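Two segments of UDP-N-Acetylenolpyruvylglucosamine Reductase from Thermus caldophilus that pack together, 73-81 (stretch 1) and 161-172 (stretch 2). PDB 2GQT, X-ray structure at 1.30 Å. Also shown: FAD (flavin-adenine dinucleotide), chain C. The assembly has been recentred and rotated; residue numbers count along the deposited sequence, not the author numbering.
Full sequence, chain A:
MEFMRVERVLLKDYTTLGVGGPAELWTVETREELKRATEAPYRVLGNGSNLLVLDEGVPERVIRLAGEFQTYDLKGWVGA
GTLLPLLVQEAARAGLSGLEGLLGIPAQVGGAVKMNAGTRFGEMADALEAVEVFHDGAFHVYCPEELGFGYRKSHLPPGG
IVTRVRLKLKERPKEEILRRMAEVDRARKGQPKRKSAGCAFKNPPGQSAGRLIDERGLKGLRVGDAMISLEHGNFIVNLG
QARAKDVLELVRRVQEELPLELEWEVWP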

# COMPACT_ATOMS: atom_id res chain seq x y z
N ASP A 73 11.73 -13.38 -9.14
CA ASP A 73 13.16 -13.58 -9.28
C ASP A 73 13.75 -12.18 -9.17
O ASP A 73 13.42 -11.32 -10.00
N LEU A 74 14.59 -11.92 -8.17
CA LEU A 74 15.15 -10.57 -8.01
C LEU A 74 15.90 -10.05 -9.23
O LEU A 74 15.98 -8.84 -9.45
N LYS A 75 16.44 -10.96 -10.02
CA LYS A 75 17.21 -10.60 -11.21
C LYS A 75 16.38 -10.78 -12.48
O LYS A 75 16.90 -10.70 -13.60
N GLY A 76 15.08 -11.02 -12.31
CA GLY A 76 14.16 -11.16 -13.43
C GLY A 76 12.82 -10.53 -13.12
O GLY A 76 12.76 -9.44 -12.55
N TRP A 77 11.75 -11.21 -13.50
CA TRP A 77 10.42 -10.68 -13.25
C TRP A 77 9.94 -10.99 -11.85
O TRP A 77 10.17 -12.09 -11.32
N VAL A 78 9.28 -9.99 -11.26
CA VAL A 78 8.78 -10.06 -9.90
C VAL A 78 7.27 -9.83 -9.95
O VAL A 78 6.82 -8.78 -10.40
N GLY A 79 6.49 -10.81 -9.53
CA GLY A 79 5.04 -10.69 -9.58
C GLY A 79 4.50 -9.58 -8.70
O GLY A 79 5.01 -9.34 -7.62
N ALA A 80 3.45 -8.90 -9.17
CA ALA A 80 2.90 -7.76 -8.43
C ALA A 80 2.20 -8.14 -7.13
O ALA A 80 2.02 -7.28 -6.26
N GLY A 81 1.80 -9.40 -7.00
CA GLY A 81 1.21 -9.90 -5.76
C GLY A 81 2.22 -10.25 -4.68
O GLY A 81 1.83 -10.57 -3.56
N ILE A 161 -3.90 -2.72 -14.19
CA ILE A 161 -3.49 -3.61 -13.11
C ILE A 161 -2.01 -3.90 -13.28
O ILE A 161 -1.60 -4.48 -14.29
N VAL A 162 -1.19 -3.49 -12.32
CA VAL A 162 0.22 -3.87 -12.32
C VAL A 162 0.30 -5.37 -12.04
O VAL A 162 -0.26 -5.84 -11.05
N THR A 163 0.95 -6.11 -12.93
CA THR A 163 0.99 -7.56 -12.82
C THR A 163 2.37 -8.11 -12.48
O THR A 163 2.48 -9.19 -11.88
N ARG A 164 3.42 -7.36 -12.83
CA ARG A 164 4.79 -7.85 -12.75
C ARG A 164 5.73 -6.66 -12.92
O ARG A 164 5.41 -5.74 -13.65
N VAL A 165 6.90 -6.71 -12.29
CA VAL A 165 7.91 -5.67 -12.47
C VAL A 165 9.31 -6.27 -12.63
O VAL A 165 9.54 -7.43 -12.26
N ARG A 166 10.22 -5.47 -13.15
CA ARG A 166 11.65 -5.74 -13.08
C ARG A 166 12.23 -4.67 -12.18
O ARG A 166 11.90 -3.50 -12.32
N LEU A 167 13.09 -5.09 -11.27
CA LEU A 167 13.69 -4.20 -10.29
C LEU A 167 15.06 -3.70 -10.75
O LEU A 167 15.78 -4.39 -11.49
N LYS A 168 15.41 -2.51 -10.28
CA LYS A 168 16.71 -1.91 -10.55
C LYS A 168 17.55 -2.06 -9.29
O LYS A 168 17.36 -1.34 -8.31
N LEU A 169 18.46 -3.03 -9.31
CA LEU A 169 19.27 -3.36 -8.13
C LEU A 169 20.75 -3.41 -8.49
O LEU A 169 21.11 -3.67 -9.64
N LYS A 170 21.59 -3.18 -7.49
CA LYS A 170 23.04 -3.10 -7.67
C LYS A 170 23.74 -3.90 -6.59
O LYS A 170 23.34 -3.88 -5.43
N GLU A 171 24.82 -4.59 -6.96
CA GLU A 171 25.56 -5.41 -6.02
C GLU A 171 26.28 -4.56 -4.96
O GLU A 171 26.99 -3.61 -5.29
N ARG A 172 26.06 -4.91 -3.70
CA ARG A 172 26.73 -4.28 -2.55
C ARG A 172 26.93 -5.34 -1.47
O ARG A 172 26.18 -6.31 -1.42

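This contact is a short antiparallel strand pairing whose two faces are furnished differently, aliphatic side chains on one and a tryptophan laid against arginine on the other. As in any such ladder, alternation sorts the residues. The backbone sets the register at Val78 and Val165, bonded in both directions: Val78 N to Val165 O and Val165 N to Val78 O, each 2.8 Å. Ala80 N then reaches Thr163 O at 2.9 Å.

Val78 (t) and Val165 (m) share a face, with Val78 CB 3.9 Å from Val165 CG2. Val78 CG2 also meets Leu167 CD1 at 4.0 Å. Leu167 points toward stretch 1, and Leu74, though its CA-to-CB bond runs sideways, brings CD2 to 4.1 Å from Leu167 CD1 and 4.2 Å from Leu169 CD1. All three leucines adopt the mt rotamer. At the other end, Ala80 points toward its partner strand, its CB 4.0 Å from Val162 CG1 (Val162 is t).

Trp77 (m, chi2 96°) occupies the other face with Arg164 and Arg166. Arg166 CG sits 3.5 Å from the centroid of the six-membered ring of Trp77, almost on its normal, so the aliphatic part of the arginine makes the CH-pi contact; its guanidinium carbon CZ, 5.0 Å from the five-membered ring centroid, adds at most a weak attraction. Arg164 CG approaches Trp77 CE3 at 3.5 Å.

Water completes the polar edges. One molecule joins Leu74 O and Gly76 O, each 2.7 Å from the water O, to Leu167 N at 2.9 Å. Another bridges Lys75 NZ (3.0 Å to its O) and Glu171 OE1 (2.6 Å to its O), whose direct separation of 4.3 Å is too long for a salt bridge. Val162 also serves the cofactor: its N donates to FAD N1A and its O accepts from FAD N6A, both at 2.9 Å.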

# COMPACT_ATOMS: atom_id res chain seq x y z
CB ASP A 73 13.46 -14.21 -10.65
CG ASP A 73 14.93 -14.55 -10.85
OD1 ASP A 73 15.80 -13.90 -10.25
OD2 ASP A 73 15.20 -15.47 -11.65
CB LEU A 74 16.11 -10.51 -6.82
CG LEU A 74 15.48 -10.57 -5.43
CD1 LEU A 74 16.59 -10.76 -4.43
CD2 LEU A 74 14.67 -9.31 -5.11
CB LYS A 75 18.51 -11.40 -11.27
CG LYS A 75 19.50 -11.03 -10.16
CD LYS A 75 20.73 -11.92 -10.19
CE LYS A 75 21.78 -11.45 -9.19
NZ LYS A 75 22.25 -10.06 -9.48
CB TRP A 77 9.43 -11.20 -14.30
CG TRP A 77 9.64 -10.55 -15.64
CD1 TRP A 77 10.37 -11.03 -16.68
CD2 TRP A 77 9.15 -9.27 -16.04
NE1 TRP A 77 10.34 -10.13 -17.73
CE2 TRP A 77 9.60 -9.04 -17.36
CE3 TRP A 77 8.35 -8.29 -15.42
CZ2 TRP A 77 9.27 -7.88 -18.07
CZ3 TRP A 77 8.03 -7.14 -16.12
CH2 TRP A 77 8.51 -6.94 -17.43
CB VAL A 78 9.47 -8.96 -9.03
CG1 VAL A 78 8.83 -8.85 -7.65
CG2 VAL A 78 10.97 -9.23 -8.91
CB ALA A 80 1.97 -6.97 -9.31
CB ILE A 161 -4.30 -4.91 -13.13
CG1 ILE A 161 -5.80 -4.61 -13.08
CG2 ILE A 161 -3.87 -5.83 -11.97
CD1 ILE A 161 -6.68 -5.84 -13.12
CB VAL A 162 1.00 -3.08 -11.27
CG1 VAL A 162 2.47 -3.52 -11.23
CG2 VAL A 162 0.88 -1.58 -11.53
CB THR A 163 0.48 -8.23 -14.10
OG1 THR A 163 1.13 -7.62 -15.23
CG2 THR A 163 -1.02 -8.03 -14.23
CB ARG A 164 5.00 -8.77 -13.96
CG ARG A 164 5.79 -10.01 -13.78
CD ARG A 164 5.46 -10.88 -14.99
NE ARG A 164 4.68 -12.02 -14.54
CZ ARG A 164 3.45 -12.36 -14.91
NH1 ARG A 164 2.75 -11.67 -15.80
NH2 ARG A 164 2.92 -13.44 -14.37
CB VAL A 165 7.94 -4.65 -11.29
CG1 VAL A 165 6.57 -4.04 -11.05
CG2 VAL A 165 8.49 -5.27 -10.01
CB ARG A 166 12.31 -5.66 -14.46
CG ARG A 166 11.77 -6.63 -15.48
CD ARG A 166 12.65 -6.62 -16.70
NE ARG A 166 14.00 -7.03 -16.31
CZ ARG A 166 14.51 -8.25 -16.48
NH1 ARG A 166 13.81 -9.18 -17.10
NH2 ARG A 166 15.74 -8.52 -16.05
CB LEU A 167 13.80 -4.90 -8.93
CG LEU A 167 12.50 -5.40 -8.30
CD1 LEU A 167 12.80 -6.20 -7.04
CD2 LEU A 167 11.55 -4.26 -7.97
CB LYS A 168 16.52 -0.43 -10.90
CG LYS A 168 17.80 0.28 -11.30
CD LYS A 168 17.55 1.77 -11.50
CE LYS A 168 18.83 2.51 -11.80
NZ LYS A 168 18.57 3.95 -12.03
CB LEU A 169 18.84 -4.70 -7.54
CG LEU A 169 17.35 -4.88 -7.22
CD1 LEU A 169 17.04 -6.33 -6.86
CD2 LEU A 169 16.90 -3.94 -6.10
CB LYS A 170 23.50 -1.65 -7.62
CG LYS A 170 24.78 -1.36 -8.40
CD LYS A 170 24.49 -1.03 -9.87
CE LYS A 170 24.19 0.45 -10.08
NZ LYS A 170 25.41 1.31 -9.97
CB GLU A 171 26.57 -6.30 -6.75
CG GLU A 171 25.90 -7.33 -7.65
CD GLU A 171 26.89 -8.20 -8.41
OE1 GLU A 171 26.45 -9.15 -9.09
OE2 GLU A 171 28.11 -7.93 -8.34
CB ARG A 172 25.88 -3.14 -1.98
CG ARG A 172 25.96 -1.82 -2.73
CD ARG A 172 25.51 -0.67 -1.84
NE ARG A 172 26.21 0.57 -2.18
CZ ARG A 172 25.75 1.51 -3.00
NH1 ARG A 172 24.57 1.38 -3.59
NH2 ARG A 172 26.48 2.59 -3.23
PA FAD C . -3.72 -1.38 -1.12
O1A FAD C . -3.90 -0.60 0.12
O2A FAD C . -4.28 -2.74 -1.24
O5B FAD C . -4.24 -0.55 -2.38
C5B FAD C . -3.84 0.81 -2.54
C4B FAD C . -4.14 1.28 -3.94
O4B FAD C . -3.33 0.52 -4.86
C3B FAD C . -5.60 1.06 -4.38
O3B FAD C . -5.94 2.10 -5.30
C2B FAD C . -5.52 -0.28 -5.11
O2B FAD C . -6.57 -0.43 -6.06
C1B FAD C . -4.19 -0.14 -5.82
N9A FAD C . -3.55 -1.41 -6.20
C8A FAD C . -3.17 -2.40 -5.38
N7A FAD C . -2.59 -3.37 -6.11
C5A FAD C . -2.58 -2.98 -7.39
C6A FAD C . -2.15 -3.54 -8.59
N6A FAD C . -1.55 -4.74 -8.66
N1A FAD C . -2.32 -2.84 -9.73
C2A FAD C . -2.91 -1.63 -9.72
N3A FAD C . -3.35 -1.06 -8.60
C4A FAD C . -3.20 -1.73 -7.44
N1 FAD C . 3.32 4.36 2.33
C2 FAD C . 4.45 5.02 1.90
O2 FAD C . 4.46 5.54 0.79
N3 FAD C . 5.55 5.12 2.74
C4 FAD C . 5.57 4.54 4.00
O4 FAD C . 6.57 4.64 4.71
C4X FAD C . 4.42 3.87 4.42
N5 FAD C . 4.39 3.29 5.69
C5X FAD C . 3.26 2.56 6.08
C6 FAD C . 3.26 1.92 7.32
C7 FAD C . 2.16 1.17 7.73
C7M FAD C . 2.19 0.47 9.09
C8 FAD C . 1.05 1.08 6.89
C8M FAD C . -0.18 0.26 7.33
C9 FAD C . 1.04 1.72 5.66
C9A FAD C . 2.14 2.46 5.23
N10 FAD C . 2.15 3.12 3.99
C10 FAD C . 3.31 3.79 3.58
C1' FAD C . 0.96 3.14 3.10
C2' FAD C . 0.88 1.90 2.20
O2' FAD C . 1.68 0.83 2.72
C3' FAD C . 1.33 2.19 0.77
O3' FAD C . 0.48 3.18 0.18
C4' FAD C . 1.36 0.92 -0.09
O4' FAD C . 1.99 1.20 -1.34
C5' FAD C . -0.03 0.34 -0.36
O5' FAD C . 0.17 -0.93 -0.98
P FAD C . -0.91 -2.09 -0.76
O1P FAD C . -0.45 -3.24 -1.56
O2P FAD C . -1.23 -2.28 0.67
O3P FAD C . -2.15 -1.42 -1.53
O HOH W 1 14.29 -7.68 -11.26
O HOH W 2 24.62 -10.44 -7.71